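Local coordinates for GDSL-like protein (Collinsella aerofaciens ATCC 25986, PDB 7BXD) that probably acts as an acyl-hydrolase of the GDSL/SGNH family, cleaving ester-type bonds in acylated substrates, at residues F149-K154 with V192-L197. Sequence-based numbering, arbitrary orientation.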
ATOM      1  N   PHE A 149       7.946   3.156   1.451  1.00 12.24           N
ATOM      2  CA  PHE A 149       6.626   3.198   0.826  1.00 12.43           C
ATOM      3  C   PHE A 149       6.620   2.237  -0.357  1.00 11.94           C
ATOM      4  O   PHE A 149       7.628   2.067  -1.049  1.00 13.47           O
ATOM      5  CB  PHE A 149       6.259   4.606   0.323  1.00 13.52           C
ATOM      6  CG  PHE A 149       5.477   5.417   1.318  1.00 13.32           C
ATOM      7  CD1 PHE A 149       6.036   5.767   2.552  1.00 13.53           C
ATOM      8  CD2 PHE A 149       4.164   5.802   1.040  1.00 14.30           C
ATOM      9  CE1 PHE A 149       5.285   6.511   3.464  1.00 14.03           C
ATOM     10  CE2 PHE A 149       3.438   6.568   1.960  1.00 15.15           C
ATOM     11  CZ  PHE A 149       3.994   6.918   3.172  1.00 14.76           C
ATOM     12  N   MET A 150       5.460   1.630  -0.610  1.00 12.49           N
ATOM     13  CA  MET A 150       5.244   0.826  -1.809  1.00 12.81           C
ATOM     14  C   MET A 150       4.102   1.441  -2.590  1.00 12.74           C
ATOM     15  O   MET A 150       3.022   1.677  -2.048  1.00 13.43           O
ATOM     16  CB  MET A 150       4.929  -0.649  -1.452  1.00 13.69           C
ATOM     17  CG  MET A 150       5.947  -1.208  -0.469  1.00 13.22           C
ATOM     18  SD  MET A 150       6.107  -3.007  -0.462  1.00 13.94           S
ATOM     19  CE  MET A 150       4.441  -3.469   0.039  1.00 15.22           C
ATOM     20  N   THR A 151       4.341   1.739  -3.858  1.00 12.71           N
ATOM     21  CA  THR A 151       3.294   2.352  -4.671  1.00 12.66           C
ATOM     22  C   THR A 151       2.147   1.362  -4.885  1.00 12.80           C
ATOM     23  O   THR A 151       2.366   0.144  -4.915  1.00 13.50           O
ATOM     24  CB  THR A 151       3.870   2.819  -6.000  1.00 13.29           C
ATOM     25  OG1 THR A 151       4.508   1.686  -6.609  1.00 12.94           O
ATOM     26  CG2 THR A 151       4.869   3.965  -5.838  1.00 14.18           C
ATOM     27  N   PRO A 152       0.919   1.866  -5.027  1.00 12.84           N
ATOM     28  CA  PRO A 152      -0.244   0.970  -5.134  1.00 13.53           C
ATOM     29  C   PRO A 152      -0.221   0.182  -6.423  1.00 12.76           C
ATOM     30  O   PRO A 152       0.066   0.722  -7.504  1.00 13.94           O
ATOM     31  CB  PRO A 152      -1.443   1.942  -5.109  1.00 14.22           C
ATOM     32  CG  PRO A 152      -0.864   3.287  -5.562  1.00 14.22           C
ATOM     33  CD  PRO A 152       0.530   3.287  -4.960  1.00 13.95           C
ATOM     34  N   CYS A 153      -0.550  -1.126  -6.318  1.00 13.25           N
ATOM     35  CA  CYS A 153      -0.543  -1.964  -7.511  1.00 12.93           C
ATOM     36  C   CYS A 153      -1.615  -1.524  -8.508  1.00 12.45           C
ATOM     37  O   CYS A 153      -2.641  -0.926  -8.155  1.00 13.21           O
ATOM     38  CB  CYS A 153      -0.777  -3.431  -7.134  1.00 13.86           C
ATOM     39  SG  CYS A 153       0.697  -4.120  -6.311  1.00 14.25           S
ATOM     40  N   LYS A 154      -1.404  -1.897  -9.769  1.00 12.90           N
ATOM     41  CA  LYS A 154      -2.417  -1.677 -10.795  1.00 12.94           C
ATOM     42  C   LYS A 154      -3.649  -2.558 -10.567  1.00 12.95           C
ATOM     43  O   LYS A 154      -3.615  -3.591  -9.881  1.00 13.48           O
ATOM     44  CB  LYS A 154      -1.823  -1.931 -12.176  1.00 13.74           C
ATOM     45  CG  LYS A 154      -0.825  -0.834 -12.557  1.00 13.95           C
ATOM     46  CD  LYS A 154      -0.447  -0.877 -14.029  1.00 14.53           C
ATOM     47  CE  LYS A 154       0.419   0.308 -14.501  1.00 14.34           C
ATOM     48  NZ  LYS A 154       1.812   0.216 -13.954  1.00 14.33           N
ATOM     49  N   VAL A 192      12.584   9.210   1.219  1.00 12.70           N
ATOM     50  CA  VAL A 192      12.035   7.914   1.629  1.00 12.87           C
ATOM     51  C   VAL A 192      12.224   6.840   0.560  1.00 12.51           C
ATOM     52  O   VAL A 192      11.757   7.019  -0.566  1.00 14.16           O
ATOM     53  CB  VAL A 192      10.544   8.033   1.975  1.00 14.36           C
ATOM     54  CG1 VAL A 192       9.917   6.689   2.274  1.00 14.89           C
ATOM     55  CG2 VAL A 192      10.358   8.945   3.177  1.00 17.61           C
ATOM     56  N   PRO A 193      12.834   5.692   0.871  1.00 12.75           N
ATOM     57  CA  PRO A 193      12.915   4.603  -0.111  1.00 14.72           C
ATOM     58  C   PRO A 193      11.537   4.125  -0.559  1.00 13.71           C
ATOM     59  O   PRO A 193      10.586   4.064   0.236  1.00 13.51           O
ATOM     60  CB  PRO A 193      13.669   3.518   0.662  1.00 16.69           C
ATOM     61  CG  PRO A 193      14.440   4.248   1.715  1.00 17.18           C
ATOM     62  CD  PRO A 193      13.529   5.356   2.137  1.00 14.60           C
ATOM     63  N   VAL A 194      11.454   3.750  -1.843  1.00 15.53           N
ATOM     64  CA  VAL A 194      10.202   3.303  -2.454  1.00 16.21           C
ATOM     65  C   VAL A 194      10.427   1.970  -3.159  1.00 16.09           C
ATOM     66  O   VAL A 194      11.418   1.807  -3.880  1.00 19.81           O
ATOM     67  CB  VAL A 194       9.672   4.349  -3.463  1.00 18.11           C
ATOM     68  CG1 VAL A 194       8.448   3.833  -4.197  1.00 20.60           C
ATOM     69  CG2 VAL A 194       9.346   5.657  -2.751  1.00 19.17           C
ATOM     70  N   ILE A 195       9.493   1.038  -2.984  1.00 13.89           N
ATOM     71  CA  ILE A 195       9.395  -0.162  -3.823  1.00 13.70           C
ATOM     72  C   ILE A 195       8.233   0.074  -4.778  1.00 12.92           C
ATOM     73  O   ILE A 195       7.085   0.215  -4.342  1.00 13.59           O
ATOM     74  CB  ILE A 195       9.157  -1.428  -2.974  1.00 14.13           C
ATOM     75  CG1 ILE A 195      10.270  -1.610  -1.938  1.00 14.53           C
ATOM     76  CG2 ILE A 195       8.999  -2.656  -3.904  1.00 15.40           C
ATOM     77  CD1 ILE A 195       9.974  -2.625  -0.866  1.00 15.86           C
ATOM     78  N   ASP A 196       8.529   0.155  -6.078  1.00 13.62           N
ATOM     79  CA  ASP A 196       7.520   0.613  -7.043  1.00 13.14           C
ATOM     80  C   ASP A 196       6.727  -0.589  -7.556  1.00 12.83           C
ATOM     81  O   ASP A 196       6.935  -1.084  -8.677  1.00 13.90           O
ATOM     82  CB  ASP A 196       8.178   1.406  -8.167  1.00 13.91           C
ATOM     83  CG  ASP A 196       7.170   2.167  -9.009  1.00 14.88           C
ATOM     84  OD1 ASP A 196       5.937   1.973  -8.872  1.00 14.72           O
ATOM     85  OD2 ASP A 196       7.634   2.951  -9.863  1.00 17.12           O
ATOM     86  N   LEU A 197       5.799  -1.075  -6.712  1.00 12.78           N
ATOM     87  CA  LEU A 197       4.921  -2.183  -7.101  1.00 12.69           C
ATOM     88  C   LEU A 197       3.929  -1.785  -8.189  1.00 12.78           C
ATOM     89  O   LEU A 197       3.550  -2.649  -9.009  1.00 12.84           O
ATOM     90  CB  LEU A 197       4.151  -2.732  -5.892  1.00 13.32           C
ATOM     91  CG  LEU A 197       5.016  -3.384  -4.810  1.00 13.96           C
ATOM     92  CD1 LEU A 197       4.100  -3.877  -3.674  1.00 14.36           C
ATOM     93  CD2 LEU A 197       5.909  -4.512  -5.353  1.00 14.41           C
TER
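Thr151 donates a hydrogen bond from its hydroxyl to Asp196, OG1 lying 2.7 Å from OD1 and meeting that oxygen on its anti side, 30° out of the carboxylate plane. A chi1 of 55° sets OG1 between the backbone N and the carbonyl carbon of Thr151, turned to the start of helix 197-200. Asp196 is the N-cap there: the same OD1 accepts the backbone N of Ala199, while Tyr198 N bonds to the threonine hydroxyl. An alanine in place of Thr151 would probably leave Asp196 OD1 without its hydroxyl donor and Tyr198 N without this acceptor, with the carboxylate held less firmly, though still by Ala199 N. Just before this capping site the two strands run parallel, with Phe149 N to Pro193 O at 3.0 Å, Ile195 N to Phe149 O at 2.9 Å and Thr151 N to Ile195 O at 3.2 Å. On one face Met150 lies beside Ile195, pointing the same way, its SD 3.9 Å from Ile195 CD1; its CE comes within 3.8 Å of Leu197 CD1. The opposite face carries Phe149 and Val194; just past the strand, Thr151 CG2 meets Val194 CG1 at 3.9 Å. Strand 194-195 forms the edge of the parallel sheet of this SGNH-type alpha/beta fold, beside strand 146-150, which is joined to strand 100-104 by backbone hydrogen bonding between Met150 and Val103. Helix 223-240 packs on Met150 and Ile195, helix 176-189 on Phe149 and Val194.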